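Local coordinates for kinesin-like protein KIF19 (Mus musculus, PDB 5GSZ) that moves along microtubules toward their plus ends by ATP-driven motor action and depolymerizes microtubules at ciliary tips, so regulating the length of motile cilia, at residues A[90-95]-A[314-319]; A[126-131]-A[222-227]; A[32-37]-A[42-47]; A[83-88]-A[121-126]. All coordinates share one frame; numbering follows the deposited sequence.

Contact 1 (A[90-95]-A[314-319])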
loop_
_atom_site.group_PDB
_atom_site.type_symbol
_atom_site.label_atom_id
_atom_site.label_comp_id
_atom_site.label_asym_id
_atom_site.label_seq_id
_atom_site.Cartn_x
_atom_site.Cartn_y
_atom_site.Cartn_z
ATOM N N GLU A 90 12.472 0.332 13.173
ATOM C CA GLU A 90 13.439 -0.360 14.016
ATOM C C GLU A 90 13.662 -1.786 13.545
ATOM O O GLU A 90 14.807 -2.250 13.476
ATOM C CB GLU A 90 12.977 -0.352 15.472
ATOM N N GLY A 91 12.581 -2.486 13.188
ATOM C CA GLY A 91 12.714 -3.851 12.706
ATOM C C GLY A 91 13.401 -3.943 11.355
ATOM O O GLY A 91 14.151 -4.893 11.092
ATOM N N VAL A 92 13.159 -2.968 10.476
ATOM C CA VAL A 92 13.693 -3.074 9.128
ATOM C C VAL A 92 15.210 -2.983 9.147
ATOM O O VAL A 92 15.900 -3.723 8.437
ATOM C CB VAL A 92 13.059 -2.017 8.206
ATOM C CG1 VAL A 92 13.777 -1.970 6.877
ATOM C CG2 VAL A 92 11.590 -2.352 7.973
ATOM N N ILE A 93 15.767 -2.092 9.961
ATOM C CA ILE A 93 17.217 -1.997 9.955
ATOM C C ILE A 93 17.833 -3.140 10.749
ATOM O O ILE A 93 19.012 -3.442 10.571
ATOM C CB ILE A 93 17.684 -0.623 10.460
ATOM C CG1 ILE A 93 17.183 -0.341 11.862
ATOM C CG2 ILE A 93 17.181 0.491 9.562
ATOM C CD1 ILE A 93 17.700 0.995 12.357
ATOM N N SER A 94 17.045 -3.813 11.577
ATOM C CA SER A 94 17.460 -4.982 12.336
ATOM C C SER A 94 17.395 -6.270 11.533
ATOM O O SER A 94 17.703 -7.332 12.087
ATOM C CB SER A 94 16.579 -5.131 13.574
ATOM O OG SER A 94 16.740 -4.013 14.429
ATOM N N GLY A 95 16.961 -6.211 10.271
ATOM C CA GLY A 95 16.847 -7.383 9.428
ATOM C C GLY A 95 15.452 -7.950 9.254
ATOM O O GLY A 95 15.294 -8.951 8.543
ATOM N N ASN A 314 7.919 -13.929 10.797
ATOM C CA ASN A 314 8.432 -12.778 11.542
ATOM C C ASN A 314 8.559 -11.558 10.621
ATOM O O ASN A 314 9.637 -11.015 10.392
ATOM C CB ASN A 314 9.761 -13.127 12.207
ATOM N N SER A 315 7.419 -11.137 10.078
ATOM C CA SER A 315 7.375 -9.971 9.207
ATOM C C SER A 315 6.023 -9.285 9.343
ATOM O O SER A 315 4.989 -9.931 9.541
ATOM C CB SER A 315 7.634 -10.340 7.745
ATOM O OG SER A 315 6.576 -11.123 7.238
ATOM N N ARG A 316 6.043 -7.968 9.223
ATOM C CA ARG A 316 4.897 -7.140 9.556
ATOM C C ARG A 316 4.232 -6.616 8.289
ATOM O O ARG A 316 4.878 -6.455 7.246
ATOM C CB ARG A 316 5.328 -5.986 10.464
ATOM C CG ARG A 316 5.811 -6.451 11.830
ATOM C CD ARG A 316 7.065 -5.705 12.185
ATOM N NE ARG A 316 8.100 -5.929 11.170
ATOM C CZ ARG A 316 9.141 -5.120 10.961
ATOM N NH1 ARG A 316 9.304 -4.004 11.685
ATOM N NH2 ARG A 316 10.020 -5.425 10.007
ATOM N N THR A 317 2.920 -6.388 8.383
ATOM C CA THR A 317 2.139 -5.875 7.269
ATOM C C THR A 317 1.178 -4.829 7.793
ATOM O O THR A 317 0.525 -5.048 8.813
ATOM C CB THR A 317 1.360 -6.980 6.547
ATOM O OG1 THR A 317 2.278 -7.962 6.062
ATOM C CG2 THR A 317 0.572 -6.404 5.362
ATOM N N VAL A 318 1.098 -3.709 7.077
ATOM C CA VAL A 318 0.232 -2.586 7.400
ATOM C C VAL A 318 -0.581 -2.265 6.160
ATOM O O VAL A 318 -0.016 -1.875 5.133
ATOM C CB VAL A 318 1.042 -1.353 7.831
ATOM C CG1 VAL A 318 0.112 -0.163 8.095
ATOM C CG2 VAL A 318 1.884 -1.677 9.033
ATOM N N MET A 319 -1.896 -2.419 6.242
ATOM C CA MET A 319 -2.773 -1.975 5.166
ATOM C C MET A 319 -3.478 -0.701 5.583
ATOM O O MET A 319 -4.023 -0.623 6.687
ATOM C CB MET A 319 -3.823 -3.012 4.788
ATOM C CG MET A 319 -4.783 -2.442 3.758
ATOM S SD MET A 319 -6.102 -3.539 3.227
ATOM C CE MET A 319 -6.920 -3.837 4.774
#

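Contact 2 (A[126-131]-A[222-227])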
loop_
_atom_site.group_PDB
_atom_site.type_symbol
_atom_site.label_atom_id
_atom_site.label_comp_id
_atom_site.label_asym_id
_atom_site.label_seq_id
_atom_site.Cartn_x
_atom_site.Cartn_y
_atom_site.Cartn_z
ATOM N N ARG A 126 8.579 10.386 4.763
ATOM C CA ARG A 126 8.606 10.371 6.226
ATOM C C ARG A 126 9.288 9.113 6.729
ATOM O O ARG A 126 10.074 9.155 7.682
ATOM C CB ARG A 126 7.188 10.490 6.803
ATOM C CG ARG A 126 6.599 11.870 6.618
ATOM C CD ARG A 126 5.116 11.966 6.893
ATOM N NE ARG A 126 4.846 13.309 7.406
ATOM C CZ ARG A 126 4.655 14.401 6.669
ATOM N NH1 ARG A 126 4.662 14.346 5.345
ATOM N NH2 ARG A 126 4.457 15.567 7.255
ATOM N N THR A 127 9.041 7.994 6.063
ATOM C CA THR A 127 9.667 6.744 6.458
ATOM C C THR A 127 11.139 6.703 6.074
ATOM O O THR A 127 11.971 6.263 6.876
ATOM C CB THR A 127 8.914 5.571 5.839
ATOM O OG1 THR A 127 7.510 5.771 6.031
ATOM C CG2 THR A 127 9.318 4.269 6.499
ATOM N N LEU A 128 11.483 7.139 4.856
ATOM C CA LEU A 128 12.898 7.225 4.498
ATOM C C LEU A 128 13.657 8.098 5.478
ATOM O O LEU A 128 14.841 7.861 5.748
ATOM C CB LEU A 128 13.080 7.747 3.072
ATOM C CG LEU A 128 12.889 6.791 1.884
ATOM C CD1 LEU A 128 11.490 6.312 1.617
ATOM C CD2 LEU A 128 13.443 7.411 0.624
ATOM N N ASN A 129 12.977 9.075 6.063
ATOM C CA ASN A 129 13.640 10.073 6.883
ATOM C C ASN A 129 13.976 9.527 8.265
ATOM O O ASN A 129 15.117 9.621 8.722
ATOM C CB ASN A 129 12.736 11.291 6.968
ATOM C CG ASN A 129 13.502 12.561 7.034
ATOM O OD1 ASN A 129 14.181 12.858 8.027
ATOM N ND2 ASN A 129 13.465 13.300 5.940
ATOM N N ASP A 130 12.995 8.949 8.942
ATOM C CA ASP A 130 13.292 8.297 10.204
ATOM C C ASP A 130 14.201 7.093 10.022
ATOM O O ASP A 130 14.784 6.596 10.996
ATOM C CB ASP A 130 12.002 7.862 10.883
ATOM C CG ASP A 130 11.352 8.969 11.640
ATOM O OD1 ASP A 130 12.003 10.031 11.793
ATOM O OD2 ASP A 130 10.213 8.755 12.105
ATOM N N LEU A 131 14.319 6.604 8.799
ATOM C CA LEU A 131 15.194 5.477 8.559
ATOM C C LEU A 131 16.650 5.908 8.668
ATOM O O LEU A 131 17.456 5.256 9.340
ATOM C CB LEU A 131 14.865 4.893 7.193
ATOM C CG LEU A 131 15.293 3.463 6.971
ATOM C CD1 LEU A 131 14.235 2.767 6.132
ATOM C CD2 LEU A 131 16.630 3.477 6.260
ATOM N N ALA A 222 2.287 0.929 -7.724
ATOM C CA ALA A 222 3.588 1.566 -7.565
ATOM C C ALA A 222 4.274 0.956 -6.348
ATOM O O ALA A 222 3.713 0.939 -5.251
ATOM C CB ALA A 222 3.452 3.082 -7.449
ATOM N N VAL A 223 5.465 0.414 -6.543
ATOM C CA VAL A 223 6.177 -0.226 -5.451
ATOM C C VAL A 223 7.463 0.536 -5.206
ATOM O O VAL A 223 8.296 0.683 -6.111
ATOM C CB VAL A 223 6.463 -1.709 -5.715
ATOM C CG1 VAL A 223 7.008 -2.327 -4.447
ATOM C CG2 VAL A 223 5.186 -2.450 -6.179
ATOM N N LEU A 224 7.611 1.032 -3.989
ATOM C CA LEU A 224 8.868 1.565 -3.497
ATOM C C LEU A 224 9.444 0.548 -2.505
ATOM O O LEU A 224 8.807 0.222 -1.489
ATOM C CB LEU A 224 8.648 2.937 -2.855
ATOM C CG LEU A 224 9.925 3.584 -2.332
ATOM C CD1 LEU A 224 10.767 3.983 -3.501
ATOM C CD2 LEU A 224 9.618 4.781 -1.462
ATOM N N GLN A 225 10.613 0.002 -2.819
ATOM C CA GLN A 225 11.272 -0.919 -1.906
ATOM C C GLN A 225 12.598 -0.347 -1.441
ATOM O O GLN A 225 13.329 0.265 -2.216
ATOM C CB GLN A 225 11.475 -2.299 -2.514
ATOM C CG GLN A 225 11.828 -2.341 -3.965
ATOM C CD GLN A 225 12.548 -3.644 -4.303
ATOM O OE1 GLN A 225 13.117 -4.309 -3.409
ATOM N NE2 GLN A 225 12.494 -4.043 -5.581
ATOM N N VAL A 226 12.864 -0.523 -0.153
ATOM C CA VAL A 226 14.073 -0.053 0.499
ATOM C C VAL A 226 14.735 -1.249 1.158
ATOM O O VAL A 226 14.121 -1.911 2.002
ATOM C CB VAL A 226 13.781 1.029 1.548
ATOM C CG1 VAL A 226 15.093 1.551 2.142
ATOM C CG2 VAL A 226 12.958 2.133 0.950
ATOM N N ALA A 227 15.983 -1.513 0.784
ATOM C CA ALA A 227 16.789 -2.581 1.364
ATOM C C ALA A 227 17.798 -1.981 2.335
ATOM O O ALA A 227 18.311 -0.883 2.097
ATOM C CB ALA A 227 17.502 -3.355 0.262
#

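Contact 3 (A[32-37]-A[42-47])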
loop_
_atom_site.group_PDB
_atom_site.type_symbol
_atom_site.label_atom_id
_atom_site.label_comp_id
_atom_site.label_asym_id
_atom_site.label_seq_id
_atom_site.Cartn_x
_atom_site.Cartn_y
_atom_site.Cartn_z
ATOM N N LEU A 32 -22.749 13.623 3.683
ATOM C CA LEU A 32 -21.788 12.889 4.488
ATOM C C LEU A 32 -22.458 11.677 5.113
ATOM O O LEU A 32 -23.492 11.808 5.771
ATOM C CB LEU A 32 -21.195 13.765 5.591
ATOM C CG LEU A 32 -20.050 14.712 5.243
ATOM C CD1 LEU A 32 -19.488 15.355 6.522
ATOM C CD2 LEU A 32 -18.972 13.979 4.452
ATOM N N ILE A 33 -21.855 10.505 4.928
ATOM C CA ILE A 33 -22.410 9.262 5.445
ATOM C C ILE A 33 -21.319 8.438 6.123
ATOM O O ILE A 33 -21.596 7.413 6.753
ATOM C CB ILE A 33 -23.080 8.463 4.316
ATOM C CG1 ILE A 33 -22.028 7.978 3.309
ATOM C CG2 ILE A 33 -24.164 9.302 3.632
ATOM C CD1 ILE A 33 -22.568 7.021 2.322
ATOM N N ALA A 34 -20.070 8.866 5.998
ATOM C CA ALA A 34 -18.966 8.223 6.692
ATOM C C ALA A 34 -18.531 9.124 7.831
ATOM O O ALA A 34 -18.349 10.331 7.634
ATOM C CB ALA A 34 -17.795 7.935 5.748
ATOM N N HIS A 35 -18.367 8.541 9.017
ATOM C CA HIS A 35 -18.062 9.306 10.219
ATOM C C HIS A 35 -17.107 8.530 11.109
ATOM O O HIS A 35 -17.429 7.435 11.576
ATOM C CB HIS A 35 -19.343 9.669 10.981
ATOM C CG HIS A 35 -20.128 10.765 10.327
ATOM N ND1 HIS A 35 -21.097 10.524 9.377
ATOM C CD2 HIS A 35 -20.048 12.112 10.450
ATOM C CE1 HIS A 35 -21.600 11.673 8.962
ATOM N NE2 HIS A 35 -20.983 12.651 9.601
ATOM N N LYS A 36 -15.930 9.098 11.326
ATOM C CA LYS A 36 -15.053 8.634 12.389
ATOM C C LYS A 36 -15.734 8.933 13.713
ATOM O O LYS A 36 -15.931 10.099 14.064
ATOM C CB LYS A 36 -13.698 9.324 12.288
ATOM C CG LYS A 36 -12.820 9.126 13.478
ATOM C CD LYS A 36 -11.387 9.373 13.109
ATOM C CE LYS A 36 -10.470 8.994 14.246
ATOM N NZ LYS A 36 -10.141 10.186 15.068
ATOM N N MET A 37 -16.141 7.885 14.423
ATOM C CA MET A 37 -16.886 8.019 15.665
ATOM C C MET A 37 -15.996 7.972 16.884
ATOM O O MET A 37 -16.480 8.168 18.000
ATOM C CB MET A 37 -17.937 6.911 15.775
ATOM C CG MET A 37 -19.087 7.031 14.792
ATOM S SD MET A 37 -19.839 8.670 14.869
ATOM C CE MET A 37 -20.201 8.791 16.626
ATOM N N VAL A 42 -15.378 3.609 12.663
ATOM C CA VAL A 42 -16.061 4.451 11.698
ATOM C C VAL A 42 -17.425 3.829 11.442
ATOM O O VAL A 42 -17.584 2.607 11.516
ATOM C CB VAL A 42 -15.246 4.564 10.391
ATOM C CG1 VAL A 42 -13.775 4.776 10.694
ATOM C CG2 VAL A 42 -15.409 3.313 9.558
ATOM N N VAL A 43 -18.418 4.666 11.152
ATOM C CA VAL A 43 -19.747 4.160 10.823
ATOM C C VAL A 43 -20.132 4.659 9.442
ATOM O O VAL A 43 -19.719 5.738 9.005
ATOM C CB VAL A 43 -20.822 4.550 11.865
ATOM C CG1 VAL A 43 -20.467 3.985 13.230
ATOM C CG2 VAL A 43 -20.990 6.053 11.925
ATOM N N LEU A 44 -20.923 3.851 8.750
ATOM C CA LEU A 44 -21.329 4.115 7.370
ATOM C C LEU A 44 -22.853 4.193 7.316
ATOM O O LEU A 44 -23.540 3.161 7.309
ATOM C CB LEU A 44 -20.804 3.038 6.425
ATOM C CG LEU A 44 -21.087 3.314 4.957
ATOM C CD1 LEU A 44 -20.217 4.468 4.496
ATOM C CD2 LEU A 44 -20.814 2.087 4.121
ATOM N N MET A 45 -23.368 5.420 7.275
ATOM C CA MET A 45 -24.799 5.632 7.139
ATOM C C MET A 45 -25.263 5.236 5.744
ATOM O O MET A 45 -24.572 5.445 4.743
ATOM C CB MET A 45 -25.159 7.091 7.428
ATOM C CG MET A 45 -24.828 7.527 8.848
ATOM S SD MET A 45 -25.596 9.080 9.390
ATOM C CE MET A 45 -24.724 10.321 8.427
ATOM N N ASP A 46 -26.438 4.642 5.693
ATOM C CA ASP A 46 -27.065 4.300 4.436
ATOM C C ASP A 46 -27.873 5.504 3.970
ATOM O O ASP A 46 -28.754 5.965 4.709
ATOM C CB ASP A 46 -27.954 3.075 4.627
ATOM C CG ASP A 46 -28.278 2.358 3.330
ATOM O OD1 ASP A 46 -28.276 2.994 2.256
ATOM O OD2 ASP A 46 -28.497 1.125 3.390
ATOM N N PRO A 47 -27.574 6.091 2.801
ATOM C CA PRO A 47 -28.516 7.051 2.207
ATOM C C PRO A 47 -29.740 6.306 1.699
ATOM O O PRO A 47 -29.827 5.087 1.867
ATOM C CB PRO A 47 -27.711 7.670 1.062
ATOM C CG PRO A 47 -26.776 6.567 0.662
ATOM C CD PRO A 47 -26.400 5.869 1.943
#

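Contact 4 (A[83-88]-A[121-126])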
loop_
_atom_site.group_PDB
_atom_site.type_symbol
_atom_site.label_atom_id
_atom_site.label_comp_id
_atom_site.label_asym_id
_atom_site.label_seq_id
_atom_site.Cartn_x
_atom_site.Cartn_y
_atom_site.Cartn_z
ATOM N N ALA A 83 1.157 6.848 13.234
ATOM C CA ALA A 83 0.277 5.774 13.654
ATOM C C ALA A 83 0.389 4.530 12.792
ATOM O O ALA A 83 -0.171 3.492 13.162
ATOM C CB ALA A 83 -1.174 6.252 13.643
ATOM N N THR A 84 1.065 4.591 11.654
ATOM C CA THR A 84 1.015 3.444 10.754
ATOM C C THR A 84 2.366 2.783 10.541
ATOM O O THR A 84 2.483 1.561 10.743
ATOM C CB THR A 84 0.407 3.833 9.390
ATOM O OG1 THR A 84 1.105 4.956 8.852
ATOM C CG2 THR A 84 -1.045 4.170 9.549
ATOM N N THR A 85 3.394 3.543 10.129
ATOM C CA THR A 85 4.629 2.932 9.669
ATOM C C THR A 85 5.877 3.318 10.455
ATOM O O THR A 85 6.907 2.666 10.281
ATOM C CB THR A 85 4.857 3.249 8.181
ATOM O OG1 THR A 85 5.020 4.654 8.005
ATOM C CG2 THR A 85 3.675 2.836 7.379
ATOM N N LYS A 86 5.834 4.348 11.302
ATOM C CA LYS A 86 7.037 4.750 12.026
ATOM C C LYS A 86 7.652 3.569 12.775
ATOM O O LYS A 86 8.867 3.333 12.708
ATOM C CB LYS A 86 6.709 5.888 12.997
ATOM C CG LYS A 86 7.915 6.458 13.718
ATOM C CD LYS A 86 7.470 7.247 14.923
ATOM C CE LYS A 86 8.628 7.731 15.785
ATOM N NZ LYS A 86 9.437 8.786 15.118
ATOM N N SER A 87 6.817 2.799 13.478
ATOM C CA SER A 87 7.284 1.702 14.313
ATOM C C SER A 87 7.811 0.522 13.516
ATOM O O SER A 87 8.376 -0.395 14.115
ATOM C CB SER A 87 6.160 1.222 15.221
ATOM O OG SER A 87 5.175 0.495 14.496
ATOM N N LEU A 88 7.628 0.497 12.196
ATOM C CA LEU A 88 8.245 -0.551 11.389
ATOM C C LEU A 88 9.745 -0.377 11.278
ATOM O O LEU A 88 10.450 -1.357 11.011
ATOM C CB LEU A 88 7.665 -0.571 9.971
ATOM C CG LEU A 88 6.165 -0.783 9.854
ATOM C CD1 LEU A 88 5.747 -0.737 8.389
ATOM C CD2 LEU A 88 5.781 -2.091 10.522
ATOM N N PRO A 121 3.904 16.109 2.305
ATOM C CA PRO A 121 4.474 14.814 1.903
ATOM C C PRO A 121 3.849 13.644 2.641
ATOM O O PRO A 121 3.300 13.778 3.736
ATOM C CB PRO A 121 5.955 14.958 2.272
ATOM C CG PRO A 121 6.184 16.434 2.387
ATOM C CD PRO A 121 4.911 16.989 2.907
ATOM N N GLY A 122 3.976 12.464 2.042
ATOM C CA GLY A 122 3.371 11.284 2.636
ATOM C C GLY A 122 4.297 10.287 3.312
ATOM O O GLY A 122 5.315 10.649 3.910
ATOM N N ILE A 123 3.929 9.009 3.203
ATOM C CA ILE A 123 4.567 7.950 3.978
ATOM C C ILE A 123 5.994 7.686 3.498
ATOM O O ILE A 123 6.891 7.454 4.315
ATOM C CB ILE A 123 3.721 6.664 3.920
ATOM C CG1 ILE A 123 2.430 6.826 4.711
ATOM C CG2 ILE A 123 4.525 5.462 4.444
ATOM C CD1 ILE A 123 2.659 7.184 6.151
ATOM N N TYR A 124 6.215 7.664 2.178
ATOM C CA TYR A 124 7.536 7.409 1.609
ATOM C C TYR A 124 8.621 8.230 2.287
ATOM O O TYR A 124 9.470 7.677 2.990
ATOM C CB TYR A 124 7.590 7.716 0.106
ATOM C CG TYR A 124 6.733 6.849 -0.800
ATOM C CD1 TYR A 124 6.347 5.561 -0.438
ATOM C CD2 TYR A 124 6.311 7.329 -2.028
ATOM C CE1 TYR A 124 5.558 4.779 -1.304
ATOM C CE2 TYR A 124 5.551 6.576 -2.873
ATOM C CZ TYR A 124 5.166 5.304 -2.521
ATOM O OH TYR A 124 4.401 4.572 -3.405
ATOM N N VAL A 125 8.588 9.548 2.098
ATOM C CA VAL A 125 9.686 10.380 2.572
ATOM C C VAL A 125 9.730 10.407 4.098
ATOM O O VAL A 125 10.811 10.430 4.692
ATOM C CB VAL A 125 9.616 11.803 1.962
ATOM C CG1 VAL A 125 9.538 11.760 0.444
ATOM C CG2 VAL A 125 8.444 12.569 2.489
ATOM N N ARG A 126 8.579 10.386 4.763
ATOM C CA ARG A 126 8.606 10.371 6.226
ATOM C C ARG A 126 9.288 9.113 6.729
ATOM O O ARG A 126 10.074 9.155 7.682
ATOM C CB ARG A 126 7.188 10.490 6.803
ATOM C CG ARG A 126 6.599 11.870 6.618
ATOM C CD ARG A 126 5.116 11.966 6.893
ATOM N NE ARG A 126 4.846 13.309 7.406
ATOM C CZ ARG A 126 4.655 14.401 6.669
ATOM N NH1 ARG A 126 4.662 14.346 5.345
ATOM N NH2 ARG A 126 4.457 15.567 7.255
#

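Contact 1 (A[90-95]-A[314-319])
R316 sends its guanidinium from strand 315-319 onto the flank of helix 90-93 at G91 and V92. It meets the helix obliquely. NH1 comes nearest to G91, lying 3.6 Å from G91 CA, while NH2 reaches across to V92, 4.0 Å from V92 CG2. One nitrogen is thus close to the main chain and the other beside a methyl group. Glycine suits the first position because no side chain stands between the helix and the NH1 end; the CA of G91 itself forms the surface. V92 suits the second, since its CG2 branch, set beside the backbone N (chi1 170° puts CG1 anti to that N), points a small apolar patch at the arginine. Bends at chi2 (136°) and chi3 (-58°) bring the guanidinium up to both residues.

Strand 315-323 lies in the central sheet of the kinesin motor domain, between strands 12-18 and 97-103. Helix 89-93 packs beside it, V92 and R316 both touching A98 of strand 97-103. After the last turn the chain leaves helical geometry at G95: S94 OG bonds to the carbonyl O of E90 at 2.8 Å, and G95, with positive phi, completes a Schellman motif, a conformation that glycine adopts easily.

NH1 of R316 bonds to the carbonyl O of L88, and NH2 weakly to that of N97. With no hydrogen bond between strand and helix, the contact joins them by van der Waals touch, while these carbonyl oxygens probably offset the arginine's charge from outside the two segments.

Contact 2 (A[126-131]-A[222-227])
L128 and L224 make the closest approach between helix 126-131 and strand 222-227. L128 CD1 lies 3.9 Å from L224 CD2, the two side chains passing each other at a slant. L128 does not set out straight at the strand, but with CG beside the backbone N (chi1 -80°) its end swings in. The same L128 methyl also borders V226, at 4.5 Å from CG2. One turn on, L131 points at the strand, its CD1 4.3 Å from V226 CG1. V226 thus offers one methyl to each leucine. L224 and V226 alternate with Q225 along the strand and turn their side chains to the helix. With CG anti to the backbone N (chi1 -179°), L224 extends its branch toward L128. Leucine suits the helix, where a long branched end can bridge the gap, and the beta-branched valine suits an extended strand.

Helix 123-136 here lies against the central mixed sheet of the kinesin motor domain, a P-loop NTPase fold. The short axes run nearly parallel, 5° apart, and come no closer than 11.2 Å, a separation that the apolar side chains fill. M148 and M248, on the strands flanking 220-232, also touch L128 and L224.

Polar groups take no part across the interface. T127 OG1 bonds to the carbonyl O of I123, D130 forms a salt bridge with K86, and Q225, directed to the strand's other side, bonds through OE1 to R245.

Contact 3 (A[32-37]-A[42-47])
Strands 34-36 and 42-45 run antiparallel, their short axes 4.7 Å apart at an angle of 160°. H35 and V43 are the hydrogen-bonded pair: V43 N donates to H35 O at 3.0 Å, and H35 N to V43 O at 3.1 Å. A third bond, M45 N to I33 O at 2.7 Å, carries the pairing to the residue before strand 34-36. A34 with L44 and K36 with V42 are the non-hydrogen-bonded pairs between and beyond these rungs.

I33 brings its chain alongside that of L44, CD1 to CD1 at 4.1 Å, while the same methyl meets P47 CD; a chi1 of 67°, with CG1 between the backbone N and the carbonyl carbon, carries CD1 to both. On the face of H35 and V43, M37 bends at chi2 and chi3 and lays its CG 3.6 Å from V43 CG2. The CE end of M45 meets the H35 imidazole obliquely, 3.4 Å from H35 CE1, with SD farther off. Unbranched, flexible methionine chains can fold over V43 and beside H35.

A34, V42 and L44 share the other face, where F330 and L337 of helix 330-340 cover L44 and V42 in turn; branched apolar residues fit under that helix, and A34 is a small neighbour for L44. K36, on the same face, is paired at its end with E39. With strand 62-66 added beside 41-45, this beta hairpin forms the small three-stranded antiparallel sheet found beside the main sheet in kinesin motor heads.

Contact 4 (A[83-88]-A[121-126])
T84 OG1 hydrogen-bonds to the carbonyl O of V80, one turn back in helix 77-84, while standing 3.8 Å from I123 CD1. T85 OG1 lies 3.7 Å from I123 CG2 and has a weak hydrogen bond to T127 OG1. The two hydroxyls thus face one isoleucine.

I123 opens helix 123-136, just after the N-cap G122. Its side chain is turned to the threonines, with both branches in use: CD1 reaches both hydroxyls, and CG2 meets T85. Having CG1 beside the backbone N (chi1 -70°) leaves CG2 anti to that N, and the two reach apart. T85 adds a second, apolar touch, its CG2 4.0 Å from I123 CG2. Threonine suits position 85 because it offers the isoleucine a methyl as well as a hydroxyl, and position 84 because its hydroxyl can bond back to V80 O. Y81 and M248 also border I123, in the part of the motor domain where these helices lie over the central sheet.

With no hydrogen bond joining the two segments, the buried contact rests on shape. The T84 hydroxyl is satisfied within its own helix, while that of T85 leans weakly across to T127, so hydroxyls can border an isoleucine in a buried place.

In the fold
Contacts 1, 2 and 4 gather round the central sheet, whereas contact 3 lies in a separate three-stranded sheet, its centre about 33 Å from those of contacts 1 and 2. Contacts 2 and 4 are buried, share R126 and both use helix 123-136; L224 of the one also packs against Y124 of the other. Contact 4 meets contact 1 where V318 packs against T84 and L88. The chemistry follows place: apolar methyls in contact 2, methyls beside hydroxyls bonded outside the contact in contact 4, an arginine beside a glycine in the partly buried contact 1, and main-chain hydrogen bonds in contact 3, which has one sheltered face and one more open.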